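Local atomic coordinates of myosin regulatory light chain (Placopecten magellanicus, PDB entry 3PN7), a protein that probably confers calcium regulation on molluscan muscle myosin, as its calcium-binding regulatory light chain. Residues T106-I111 with K143-R148. Sequence-based numbering, arbitrary orientation.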
ATOM      1  N   THR B 106      16.579  -4.467  -0.577  1.00 37.57           N
ATOM      2  CA  THR B 106      17.299  -5.524  -1.276  1.00 35.11           C
ATOM      3  C   THR B 106      17.261  -5.338  -2.782  1.00 36.82           C
ATOM      4  O   THR B 106      18.036  -5.975  -3.503  1.00 38.57           O
ATOM      5  CB  THR B 106      16.691  -6.904  -0.977  1.00 37.55           C
ATOM      6  OG1 THR B 106      15.331  -6.940  -1.441  1.00 34.59           O
ATOM      7  CG2 THR B 106      16.728  -7.168   0.511  1.00 36.06           C
ATOM      8  N   LYS B 107      16.357  -4.475  -3.255  1.00 34.74           N
ATOM      9  CA  LYS B 107      16.152  -4.242  -4.694  1.00 35.72           C
ATOM     10  C   LYS B 107      15.511  -5.456  -5.382  1.00 32.39           C
ATOM     11  O   LYS B 107      15.567  -5.581  -6.602  1.00 30.28           O
ATOM     12  CB  LYS B 107      17.454  -3.863  -5.418  1.00 34.92           C
ATOM     13  CG  LYS B 107      18.242  -2.711  -4.806  1.00 39.06           C
ATOM     14  CD  LYS B 107      17.405  -1.444  -4.649  1.00 42.58           C
ATOM     15  CE  LYS B 107      18.283  -0.248  -4.267  1.00 46.94           C
ATOM     16  NZ  LYS B 107      17.482   0.949  -3.855  1.00 46.23           N
ATOM     17  N   LYS B 108      14.939  -6.355  -4.580  1.00 30.34           N
ATOM     18  CA  LYS B 108      14.125  -7.450  -5.080  1.00 30.19           C
ATOM     19  C   LYS B 108      12.874  -7.587  -4.230  1.00 31.84           C
ATOM     20  O   LYS B 108      12.758  -6.984  -3.171  1.00 32.56           O
ATOM     21  CB  LYS B 108      14.896  -8.764  -5.092  1.00 34.62           C
ATOM     22  CG  LYS B 108      16.239  -8.695  -5.811  1.00 37.24           C
ATOM     23  CD  LYS B 108      16.277  -9.612  -7.016  1.00 38.44           C
ATOM     24  CE  LYS B 108      17.700  -9.791  -7.546  1.00 41.67           C
ATOM     25  NZ  LYS B 108      18.372  -8.469  -7.678  1.00 44.56           N
ATOM     26  N   LEU B 109      11.937  -8.388  -4.708  1.00 31.96           N
ATOM     27  CA  LEU B 109      10.697  -8.662  -4.007  1.00 34.14           C
ATOM     28  C   LEU B 109      10.491 -10.173  -4.143  1.00 35.13           C
ATOM     29  O   LEU B 109      10.772 -10.737  -5.200  1.00 30.48           O
ATOM     30  CB  LEU B 109       9.557  -7.914  -4.712  1.00 27.92           C
ATOM     31  CG  LEU B 109       8.758  -6.822  -4.019  1.00 34.49           C
ATOM     32  CD1 LEU B 109       9.602  -6.094  -2.979  1.00 36.67           C
ATOM     33  CD2 LEU B 109       8.133  -5.837  -5.025  1.00 27.16           C
ATOM     34  N   ASN B 110      10.034 -10.838  -3.083  1.00 32.71           N
ATOM     35  CA  ASN B 110       9.612 -12.230  -3.207  1.00 31.76           C
ATOM     36  C   ASN B 110       8.549 -12.338  -4.290  1.00 32.76           C
ATOM     37  O   ASN B 110       7.550 -11.615  -4.255  1.00 31.50           O
ATOM     38  CB  ASN B 110       9.049 -12.765  -1.884  1.00 35.79           C
ATOM     39  CG  ASN B 110      10.131 -13.017  -0.838  1.00 37.40           C
ATOM     40  OD1 ASN B 110      11.313 -12.764  -1.077  1.00 36.87           O
ATOM     41  ND2 ASN B 110       9.722 -13.520   0.327  1.00 32.72           N
ATOM     42  N   ILE B 111       8.762 -13.242  -5.242  1.00 33.02           N
ATOM     43  CA  ILE B 111       7.840 -13.413  -6.366  1.00 32.44           C
ATOM     44  C   ILE B 111       6.383 -13.585  -5.911  1.00 30.87           C
ATOM     45  O   ILE B 111       5.481 -13.018  -6.508  1.00 30.51           O
ATOM     46  CB  ILE B 111       8.258 -14.610  -7.271  1.00 34.09           C
ATOM     47  CG1 ILE B 111       7.318 -14.742  -8.482  1.00 32.64           C
ATOM     48  CG2 ILE B 111       8.247 -15.909  -6.483  1.00 30.52           C
ATOM     49  CD1 ILE B 111       7.296 -13.540  -9.399  1.00 25.74           C
ATOM     50  N   LYS B 143      13.007 -14.491  -6.590  1.00 33.81           N
ATOM     51  CA  LYS B 143      13.149 -13.029  -6.454  1.00 34.45           C
ATOM     52  C   LYS B 143      12.886 -12.253  -7.748  1.00 35.53           C
ATOM     53  O   LYS B 143      13.553 -12.438  -8.772  1.00 31.19           O
ATOM     54  CB  LYS B 143      14.524 -12.639  -5.907  1.00 34.48           C
ATOM     55  CG  LYS B 143      14.942 -13.357  -4.634  1.00 37.08           C
ATOM     56  CD  LYS B 143      14.146 -12.905  -3.423  1.00 34.15           C
ATOM     57  CE  LYS B 143      14.822 -13.406  -2.153  1.00 37.53           C
ATOM     58  NZ  LYS B 143      13.984 -13.191  -0.936  1.00 45.14           N
ATOM     59  N   PHE B 144      11.892 -11.382  -7.663  1.00 31.92           N
ATOM     60  CA  PHE B 144      11.503 -10.499  -8.737  1.00 32.74           C
ATOM     61  C   PHE B 144      12.425  -9.278  -8.736  1.00 32.66           C
ATOM     62  O   PHE B 144      12.395  -8.463  -7.815  1.00 31.35           O
ATOM     63  CB  PHE B 144      10.038 -10.099  -8.517  1.00 30.50           C
ATOM     64  CG  PHE B 144       9.476  -9.150  -9.550  1.00 33.06           C
ATOM     65  CD1 PHE B 144       8.931  -9.626 -10.727  1.00 33.26           C
ATOM     66  CD2 PHE B 144       9.429  -7.787  -9.305  1.00 34.88           C
ATOM     67  CE1 PHE B 144       8.387  -8.765 -11.661  1.00 33.78           C
ATOM     68  CE2 PHE B 144       8.879  -6.919 -10.238  1.00 32.53           C
ATOM     69  CZ  PHE B 144       8.358  -7.408 -11.410  1.00 34.23           C
ATOM     70  N   ASP B 145      13.238  -9.156  -9.783  1.00 34.71           N
ATOM     71  CA  ASP B 145      14.175  -8.039  -9.934  1.00 31.27           C
ATOM     72  C   ASP B 145      13.446  -6.791 -10.423  1.00 35.08           C
ATOM     73  O   ASP B 145      13.331  -6.559 -11.627  1.00 34.11           O
ATOM     74  CB  ASP B 145      15.257  -8.416 -10.937  1.00 34.44           C
ATOM     75  CG  ASP B 145      16.399  -7.415 -10.980  1.00 40.15           C
ATOM     76  OD1 ASP B 145      16.222  -6.265 -10.511  1.00 36.86           O
ATOM     77  OD2 ASP B 145      17.482  -7.792 -11.489  1.00 41.87           O
ATOM     78  N   TYR B 146      12.958  -5.975  -9.499  1.00 31.03           N
ATOM     79  CA  TYR B 146      12.128  -4.862  -9.918  1.00 32.30           C
ATOM     80  C   TYR B 146      12.859  -3.681 -10.548  1.00 31.24           C
ATOM     81  O   TYR B 146      12.260  -2.935 -11.321  1.00 25.54           O
ATOM     82  CB  TYR B 146      11.215  -4.396  -8.791  1.00 27.77           C
ATOM     83  CG  TYR B 146      11.872  -3.761  -7.588  1.00 29.30           C
ATOM     84  CD1 TYR B 146      12.337  -2.455  -7.630  1.00 32.03           C
ATOM     85  CD2 TYR B 146      11.947  -4.447  -6.373  1.00 31.39           C
ATOM     86  CE1 TYR B 146      12.904  -1.853  -6.496  1.00 33.43           C
ATOM     87  CE2 TYR B 146      12.499  -3.862  -5.238  1.00 30.99           C
ATOM     88  CZ  TYR B 146      12.981  -2.568  -5.308  1.00 32.16           C
ATOM     89  OH  TYR B 146      13.519  -1.995  -4.190  1.00 31.14           O
ATOM     90  N   VAL B 147      14.131  -3.492 -10.204  1.00 31.25           N
ATOM     91  CA  VAL B 147      14.947  -2.499 -10.897  1.00 31.24           C
ATOM     92  C   VAL B 147      15.033  -2.838 -12.389  1.00 30.79           C
ATOM     93  O   VAL B 147      14.794  -2.002 -13.251  1.00 31.70           O
ATOM     94  CB  VAL B 147      16.362  -2.412 -10.296  1.00 37.30           C
ATOM     95  CG1 VAL B 147      17.235  -1.448 -11.112  1.00 34.18           C
ATOM     96  CG2 VAL B 147      16.281  -1.987  -8.831  1.00 32.28           C
ATOM     97  N   ARG B 148      15.354  -4.085 -12.686  1.00 32.79           N
ATOM     98  CA  ARG B 148      15.446  -4.543 -14.063  1.00 35.21           C
ATOM     99  C   ARG B 148      14.070  -4.584 -14.746  1.00 35.75           C
ATOM    100  O   ARG B 148      13.935  -4.286 -15.935  1.00 32.94           O
ATOM    101  CB  ARG B 148      16.083  -5.925 -14.082  1.00 36.28           C
ATOM    102  CG  ARG B 148      16.434  -6.428 -15.453  1.00 45.84           C
ATOM    103  CD  ARG B 148      17.119  -7.772 -15.327  1.00 53.32           C
ATOM    104  NE  ARG B 148      17.543  -8.304 -16.616  1.00 56.12           N
ATOM    105  CZ  ARG B 148      17.787  -9.591 -16.831  1.00 66.42           C
ATOM    106  NH1 ARG B 148      17.632 -10.464 -15.838  1.00 63.20           N
ATOM    107  NH2 ARG B 148      18.177 -10.006 -18.031  1.00 70.17           N
TER
HETATM  108  O   HOH W   1      17.452  -5.506  -8.324  1.00 39.49           O
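The ring of Tyr-146 lies against the backbone of Lys-107, whose carbonyl O sits over one ring face, offset toward the rim. Tyr-146 CE2 comes within 3.4 Å of Lys-107 C, and Leu-109 CD2 approaches the ring obliquely. Chi1 of 67° sets Tyr-146 CG between its own backbone N and carbonyl carbon, which brings the ring against the peptide between Lys-107 and Lys-108. Its hydroxyl is hydrogen-bonded to Asp-102, which also accepts from the backbone N of Thr-106 and Lys-107. An alanine in place of Tyr-146 would probably leave a gap beside the Lys-107 peptide and cost Asp-102 one of its partners. The Phe-144 ring is met obliquely by Ile-111 CD1, at 4.4 Å from Phe-144 CD1.

Leu-109 and Phe-144 form an antiparallel hydrogen-bonded pair. Phe-144 N donates to Leu-109 O at 2.8 Å, and Leu-109 N to Phe-144 O at 3.1 Å. The next pair, Asn-110 and Lys-143, puts its side chains on the other face of the sheet. They lie side by side, and Lys-143 NZ donates to Asn-110 OD1 at 2.7 Å, in the carbonyl plane.

Asp-145 N-caps helix 146-154: its OD1 accepts from Arg-148 N, from above the carboxylate plane. The same OD1 takes a bond from a water that also donates to Lys-107 O. The salt bridge from Lys-108 NZ to Asp-145 OD2 is long, at 4.0 Å.

The short antiparallel pairing is consistent with the loop-to-loop beta link of paired EF-hands; it lies away from the magnesium site. Strand 143-144 is central, between 109-110 and 139-140. Leu-109 and Phe-144 both touch Ile-114 of helix 111-120, while the ring of Phe-98, on helix 91-99, meets that of Tyr-146 with the planes about 10° apart.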